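Local coordinates for uncharacterized protein (Parabacteroides merdae, PDB 4MXN) that is of unknown function but is probably a family 28 glycosyl hydrolase that cleaves glycosidic bonds in polysaccharides, at residues K30-G33 with V34-N37; S40-R43 with A44-I48; E140-V143 with S144-A147. All blocks are in the same frame, centred on the assembly; numbering follows the deposited sequence.

Contact 1 of 3, residues K30-G33 with V34-N37; sequences KSDG and VTLN
D32 reaches across the turn to V34 and T35 with its carboxylate. CB already points toward the 34-37 side. With chi1 at 55°, CG lies between the backbone N and the carbonyl carbon of D32, which turns the carboxylate to the N-H groups of V34 and T35. D32 CG comes to 3.3 Å from T35 OG1. At the tip, the two oxygens divide the work. D32 OD1 takes T35 N at 2.8 Å, in a nearly straight bond on the syn side. It also takes V34 N at 3.0 Å, from above the carboxylate plane. Both N-H groups come from the same face. D32 OD2 uses its syn lone pair for the hydroxyl T35 OG1, at 2.7 Å. Three bonds therefore fix the rotation of the carboxylate, and the one from V34 N to D32 OD1 makes an Asx turn. G33, with positive phi, carries the chain round the corner.

The open end of the turn is closed by N37. Its OD1 accepts from K30 N at 2.8 Å, and its ND2 donates to K30 O at 2.9 Å. The amide so reads both polar backbone atoms of one residue.

This loop runs from strand 21-23 to helix 38-50. D32 is on its exposed side. The buried N37 turns inward, touches Y63 and makes a weak hydrogen bond to L64 O, both of strand 61-69.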
loop_
_atom_site.group_PDB
_atom_site.type_symbol
_atom_site.label_atom_id
_atom_site.label_comp_id
_atom_site.label_asym_id
_atom_site.label_seq_id
_atom_site.Cartn_x
_atom_site.Cartn_y
_atom_site.Cartn_z
ATOM N N LYS A 30 -9.711 -12.463 10.677
ATOM C CA LYS A 30 -11.081 -12.070 11.046
ATOM C C LYS A 30 -11.452 -10.705 10.557
ATOM O O LYS A 30 -10.673 -9.752 10.699
ATOM C CB LYS A 30 -11.276 -12.156 12.573
ATOM C CG LYS A 30 -11.047 -13.593 13.065
ATOM C CD LYS A 30 -11.259 -13.800 14.538
ATOM C CE LYS A 30 -10.853 -15.198 14.972
ATOM N NZ LYS A 30 -11.640 -16.279 14.305
ATOM N N SER A 31 -12.677 -10.634 10.000
ATOM C CA SER A 31 -13.298 -9.461 9.394
ATOM C C SER A 31 -14.185 -8.663 10.357
ATOM O O SER A 31 -15.105 -7.992 9.885
ATOM C CB SER A 31 -14.150 -9.911 8.220
ATOM O OG SER A 31 -15.213 -10.722 8.698
ATOM N N ASP A 32 -13.875 -8.681 11.676
ATOM C CA ASP A 32 -14.671 -8.011 12.701
ATOM C C ASP A 32 -14.239 -6.536 12.942
ATOM O O ASP A 32 -14.841 -5.840 13.771
ATOM C CB ASP A 32 -14.572 -8.836 14.005
ATOM C CG ASP A 32 -13.148 -9.112 14.507
ATOM O OD1 ASP A 32 -12.215 -8.360 14.122
ATOM O OD2 ASP A 32 -12.973 -10.048 15.296
ATOM N N GLY A 33 -13.182 -6.109 12.247
ATOM C CA GLY A 33 -12.592 -4.776 12.372
ATOM C C GLY A 33 -11.858 -4.463 13.680
ATOM O O GLY A 33 -11.363 -3.351 13.840
ATOM N N VAL A 34 -11.779 -5.426 14.622
ATOM C CA VAL A 34 -11.136 -5.223 15.945
ATOM C C VAL A 34 -9.971 -6.219 16.199
ATOM O O VAL A 34 -9.057 -5.886 16.958
ATOM C CB VAL A 34 -12.145 -5.234 17.138
ATOM C CG1 VAL A 34 -13.116 -4.048 17.077
ATOM C CG2 VAL A 34 -12.902 -6.559 17.250
ATOM N N THR A 35 -10.031 -7.439 15.627
ATOM C CA THR A 35 -8.957 -8.448 15.738
ATOM C C THR A 35 -7.769 -8.014 14.881
ATOM O O THR A 35 -7.974 -7.739 13.693
ATOM C CB THR A 35 -9.467 -9.820 15.269
ATOM O OG1 THR A 35 -10.480 -10.255 16.177
ATOM C CG2 THR A 35 -8.338 -10.866 15.140
ATOM N N LEU A 36 -6.554 -7.941 15.454
ATOM C CA LEU A 36 -5.352 -7.559 14.704
ATOM C C LEU A 36 -4.855 -8.792 13.941
ATOM O O LEU A 36 -4.458 -9.775 14.549
ATOM C CB LEU A 36 -4.270 -6.978 15.632
ATOM C CG LEU A 36 -3.026 -6.434 14.926
ATOM C CD1 LEU A 36 -3.393 -5.288 13.965
ATOM C CD2 LEU A 36 -1.932 -6.035 15.924
ATOM N N ASN A 37 -4.912 -8.738 12.618
ATOM C CA ASN A 37 -4.657 -9.885 11.749
ATOM C C ASN A 37 -3.260 -9.988 11.149
ATOM O O ASN A 37 -3.028 -10.890 10.354
ATOM C CB ASN A 37 -5.642 -9.820 10.581
ATOM C CG ASN A 37 -7.078 -9.983 10.977
ATOM O OD1 ASN A 37 -7.470 -11.012 11.516
ATOM N ND2 ASN A 37 -7.892 -8.980 10.686
HETATM O O HOH W 1 -9.938 -7.184 12.085
#

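Contact 2 of 3, residues S40-R43 with A44-I48; sequences SIQR and AVDYI
S40, I41, Q42 and R43 each accept, on the carbonyl oxygen, the N-H of the residue four places later, from A44 to Y47, as in a regular alpha-helix. These four bonds are 2.8 to 3.0 Å long, Y47 N to R43 O being the shortest.

The side-chain contact is between Q42 and D46, one turn apart. Q42 extends its CG away from the backbone N, then bends at chi2 (60°) and so turns its amide along the helix. Its NE2 donates to D46 OD1 at 3.0 Å. The acceptor lies in the amide plane of Q42, but the donor stands above the carboxylate plane, and the two planes are 39° apart. D46 keeps its CG beside its own backbone N (chi1 -66°). This folds the carboxylate back over the Q42 carbonyl, with D46 CG 3.1 Å from Q42 O.

Both polar ends have outer partners as well. Q42 OE1 accepts from E69 N, and D46 OD1 forms a salt bridge with K71. On the side of the helix turned to strand 54-58, I41 CG2 meets V45 CG2 at 4.4 Å, and I41 packs against F58 and V45 against L56. A leucine in place of D46 would probably leave the K71 ammonium without this opposite charge and Q42 NE2 without its carboxylate.

Helix 38-50 is amphipathic here. Apolar residues seat it on the first strands of the right-handed parallel beta-helix expected of this family, at its N-terminal end, while Q42 and D46 tie its flank to the segment around E69 and K71. The lysine charge probably offsets the cost of holding the D46 carboxylate near the Q42 carbonyl oxygen.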
loop_
_atom_site.group_PDB
_atom_site.type_symbol
_atom_site.label_atom_id
_atom_site.label_comp_id
_atom_site.label_asym_id
_atom_site.label_seq_id
_atom_site.Cartn_x
_atom_site.Cartn_y
_atom_site.Cartn_z
ATOM N N SER A 40 -1.428 -13.504 11.030
ATOM C CA SER A 40 -2.167 -14.525 10.282
ATOM C C SER A 40 -2.172 -14.198 8.785
ATOM O O SER A 40 -2.054 -15.119 7.968
ATOM C CB SER A 40 -3.585 -14.697 10.814
ATOM O OG SER A 40 -3.555 -15.123 12.170
ATOM N N ILE A 41 -2.261 -12.895 8.424
ATOM C CA ILE A 41 -2.184 -12.489 7.006
ATOM C C ILE A 41 -0.784 -12.838 6.482
ATOM O O ILE A 41 -0.663 -13.410 5.402
ATOM C CB ILE A 41 -2.509 -10.969 6.804
ATOM C CG1 ILE A 41 -3.975 -10.641 7.153
ATOM C CG2 ILE A 41 -2.172 -10.549 5.348
ATOM C CD1 ILE A 41 -4.289 -9.128 7.336
ATOM N N GLN A 42 0.274 -12.485 7.267
ATOM C CA GLN A 42 1.653 -12.762 6.871
ATOM C C GLN A 42 1.873 -14.258 6.642
ATOM O O GLN A 42 2.518 -14.636 5.661
ATOM C CB GLN A 42 2.668 -12.239 7.912
ATOM C CG GLN A 42 4.112 -12.270 7.394
ATOM C CD GLN A 42 4.237 -11.408 6.161
ATOM O OE1 GLN A 42 3.948 -10.208 6.199
ATOM N NE2 GLN A 42 4.568 -12.018 5.018
ATOM N N ARG A 43 1.370 -15.100 7.565
ATOM C CA ARG A 43 1.517 -16.547 7.435
ATOM C C ARG A 43 0.772 -17.053 6.184
ATOM O O ARG A 43 1.289 -17.926 5.465
ATOM C CB ARG A 43 1.055 -17.270 8.708
ATOM C CG ARG A 43 1.255 -18.799 8.644
ATOM C CD ARG A 43 2.716 -19.264 8.650
ATOM N NE ARG A 43 3.385 -19.006 9.928
ATOM C CZ ARG A 43 3.919 -19.938 10.715
ATOM N NH1 ARG A 43 3.869 -21.220 10.371
ATOM N NH2 ARG A 43 4.507 -19.592 11.853
ATOM N N ALA A 44 -0.413 -16.481 5.894
ATOM C CA ALA A 44 -1.153 -16.869 4.689
ATOM C C ALA A 44 -0.332 -16.520 3.431
ATOM O O ALA A 44 -0.168 -17.366 2.554
ATOM C CB ALA A 44 -2.508 -16.178 4.656
ATOM N N VAL A 45 0.255 -15.288 3.398
ATOM C CA VAL A 45 1.072 -14.815 2.267
ATOM C C VAL A 45 2.268 -15.754 2.090
ATOM O O VAL A 45 2.514 -16.189 0.972
ATOM C CB VAL A 45 1.497 -13.326 2.429
ATOM C CG1 VAL A 45 2.613 -12.951 1.444
ATOM C CG2 VAL A 45 0.296 -12.405 2.243
ATOM N N ASP A 46 2.987 -16.079 3.206
ATOM C CA ASP A 46 4.169 -16.950 3.222
ATOM C C ASP A 46 3.817 -18.367 2.747
ATOM O O ASP A 46 4.552 -18.943 1.934
ATOM C CB ASP A 46 4.802 -16.997 4.626
ATOM C CG ASP A 46 5.395 -15.687 5.120
ATOM O OD1 ASP A 46 5.504 -14.739 4.312
ATOM O OD2 ASP A 46 5.716 -15.599 6.325
ATOM N N TYR A 47 2.705 -18.926 3.258
ATOM C CA TYR A 47 2.238 -20.260 2.873
ATOM C C TYR A 47 1.933 -20.309 1.369
ATOM O O TYR A 47 2.402 -21.220 0.683
ATOM C CB TYR A 47 0.987 -20.646 3.687
ATOM C CG TYR A 47 0.387 -21.983 3.300
ATOM C CD1 TYR A 47 0.857 -23.170 3.856
ATOM C CD2 TYR A 47 -0.671 -22.060 2.398
ATOM C CE1 TYR A 47 0.308 -24.401 3.504
ATOM C CE2 TYR A 47 -1.229 -23.284 2.040
ATOM C CZ TYR A 47 -0.730 -24.455 2.586
ATOM O OH TYR A 47 -1.282 -25.661 2.227
ATOM N N ILE A 48 1.154 -19.319 0.859
ATOM C CA ILE A 48 0.749 -19.241 -0.558
ATOM C C ILE A 48 2.006 -19.153 -1.456
ATOM O O ILE A 48 2.101 -19.912 -2.428
ATOM C CB ILE A 48 -0.277 -18.092 -0.819
ATOM C CG1 ILE A 48 -1.574 -18.328 -0.009
ATOM C CG2 ILE A 48 -0.600 -17.963 -2.329
ATOM C CD1 ILE A 48 -2.489 -17.093 0.147
#

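Contact 3 of 3, residues E140-V143 with S144-A147; sequences EGNV and SDYA
D145 and Y146 have nearly the same first torsion, -59° and -60°, with CG beside the backbone N, and both side chains turn back toward residues 140-142. D145 OD2 accepts from N142 N at 2.9 Å. The bond is nearly straight (169°), but the donor stands above the carboxylate plane. In return D145 N donates to N142 O at 3.1 Å. The side chain reaching back to the N-H three residues earlier resembles one half of a capping box, at the start of a short, weakly bonded helix.

Y146 reaches further. Its hydroxyl OH donates to E140 O at 2.7 Å, and this oxygen lies at the ring edge, in the ring plane. Water 2 accepts from E140 N and donates to Y146 OH, so the hydroxyl and the water together hold the E140 backbone. The chain then runs on through G141, whose CA is 3.4 Å from D145 OD2. A side chain there would clash with that oxygen.

V143 O accepts from two donors, Y146 N at 3.0 Å and A147 N at 2.9 Å. Beside it V143 CG1 meets A147 CB at 4.1 Å.

This helix, 143-146, follows helix 123-136 and packs against it. V143 touches R127, E131 and L134, and Y146 lies on V130. At the other end A147 O accepts from N171, in the loop between strands 165-167 and 174-177.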
loop_
_atom_site.group_PDB
_atom_site.type_symbol
_atom_site.label_atom_id
_atom_site.label_comp_id
_atom_site.label_asym_id
_atom_site.label_seq_id
_atom_site.Cartn_x
_atom_site.Cartn_y
_atom_site.Cartn_z
ATOM N N GLU A 140 13.365 8.283 17.743
ATOM C CA GLU A 140 13.942 9.584 17.372
ATOM C C GLU A 140 13.705 9.913 15.900
ATOM O O GLU A 140 13.734 9.021 15.060
ATOM C CB GLU A 140 15.457 9.630 17.667
ATOM C CG GLU A 140 15.856 9.336 19.110
ATOM C CD GLU A 140 15.799 10.463 20.129
ATOM O OE1 GLU A 140 15.317 11.570 19.795
ATOM O OE2 GLU A 140 16.251 10.233 21.276
ATOM N N GLY A 141 13.490 11.191 15.606
ATOM C CA GLY A 141 13.294 11.659 14.238
ATOM C C GLY A 141 12.067 12.517 14.066
ATOM O O GLY A 141 11.730 13.323 14.933
ATOM N N ASN A 142 11.419 12.360 12.914
ATOM C CA ASN A 142 10.189 13.064 12.554
ATOM C C ASN A 142 9.105 12.036 12.318
ATOM O O ASN A 142 9.420 10.854 12.124
ATOM C CB ASN A 142 10.401 13.916 11.298
ATOM C CG ASN A 142 11.483 14.949 11.449
ATOM O OD1 ASN A 142 11.276 16.021 12.031
ATOM N ND2 ASN A 142 12.673 14.622 10.957
ATOM N N VAL A 143 7.838 12.476 12.304
ATOM C CA VAL A 143 6.695 11.587 12.085
ATOM C C VAL A 143 6.853 10.856 10.730
ATOM O O VAL A 143 6.607 9.647 10.669
ATOM C CB VAL A 143 5.336 12.338 12.214
ATOM C CG1 VAL A 143 4.155 11.433 11.854
ATOM C CG2 VAL A 143 5.156 12.887 13.623
ATOM N N SER A 144 7.360 11.562 9.687
ATOM C CA SER A 144 7.570 11.017 8.333
ATOM C C SER A 144 8.500 9.791 8.304
ATOM O O SER A 144 8.343 8.936 7.432
ATOM C CB SER A 144 8.109 12.092 7.386
ATOM O OG SER A 144 9.369 12.599 7.798
ATOM N N ASP A 145 9.433 9.684 9.263
ATOM C CA ASP A 145 10.359 8.550 9.344
ATOM C C ASP A 145 9.642 7.244 9.741
ATOM O O ASP A 145 10.114 6.161 9.389
ATOM C CB ASP A 145 11.494 8.854 10.359
ATOM C CG ASP A 145 12.342 10.077 10.069
ATOM O OD1 ASP A 145 12.557 10.382 8.886
ATOM O OD2 ASP A 145 12.803 10.720 11.032
ATOM N N TYR A 146 8.499 7.341 10.456
ATOM C CA TYR A 146 7.782 6.172 10.966
ATOM C C TYR A 146 6.379 5.961 10.389
ATOM O O TYR A 146 5.860 4.837 10.423
ATOM C CB TYR A 146 7.674 6.291 12.503
ATOM C CG TYR A 146 9.028 6.345 13.169
ATOM C CD1 TYR A 146 9.695 5.180 13.534
ATOM C CD2 TYR A 146 9.667 7.562 13.399
ATOM C CE1 TYR A 146 10.965 5.222 14.103
ATOM C CE2 TYR A 146 10.943 7.616 13.958
ATOM C CZ TYR A 146 11.585 6.444 14.315
ATOM O OH TYR A 146 12.826 6.498 14.898
ATOM N N ALA A 147 5.732 7.035 9.931
ATOM C CA ALA A 147 4.374 6.934 9.396
ATOM C C ALA A 147 4.385 6.075 8.114
ATOM O O ALA A 147 5.202 6.321 7.217
ATOM C CB ALA A 147 3.812 8.320 9.135
HETATM O O HOH W 2 14.855 5.784 17.268
#

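Overall arrangement
All three contacts are local, and they follow one another along the chain. Contacts 1 and 3 lie at the surface; contact 2 is partly buried. Contacts 1 and 2 adjoin: the 30-37 loop leads straight into helix 38-50, and both lean on strand 61-69. Contact 3 is apart, about 27 Å from contact 1 and 28 Å from contact 2 between centres, and packs on helix 123-136 instead. The chemistry follows the place. In the two surface contacts an aspartate takes backbone N-H groups, two in contact 1 and one in contact 3. In contact 2 the helix bonds its own backbone, and the aspartate meets a side-chain amide and a lysine instead.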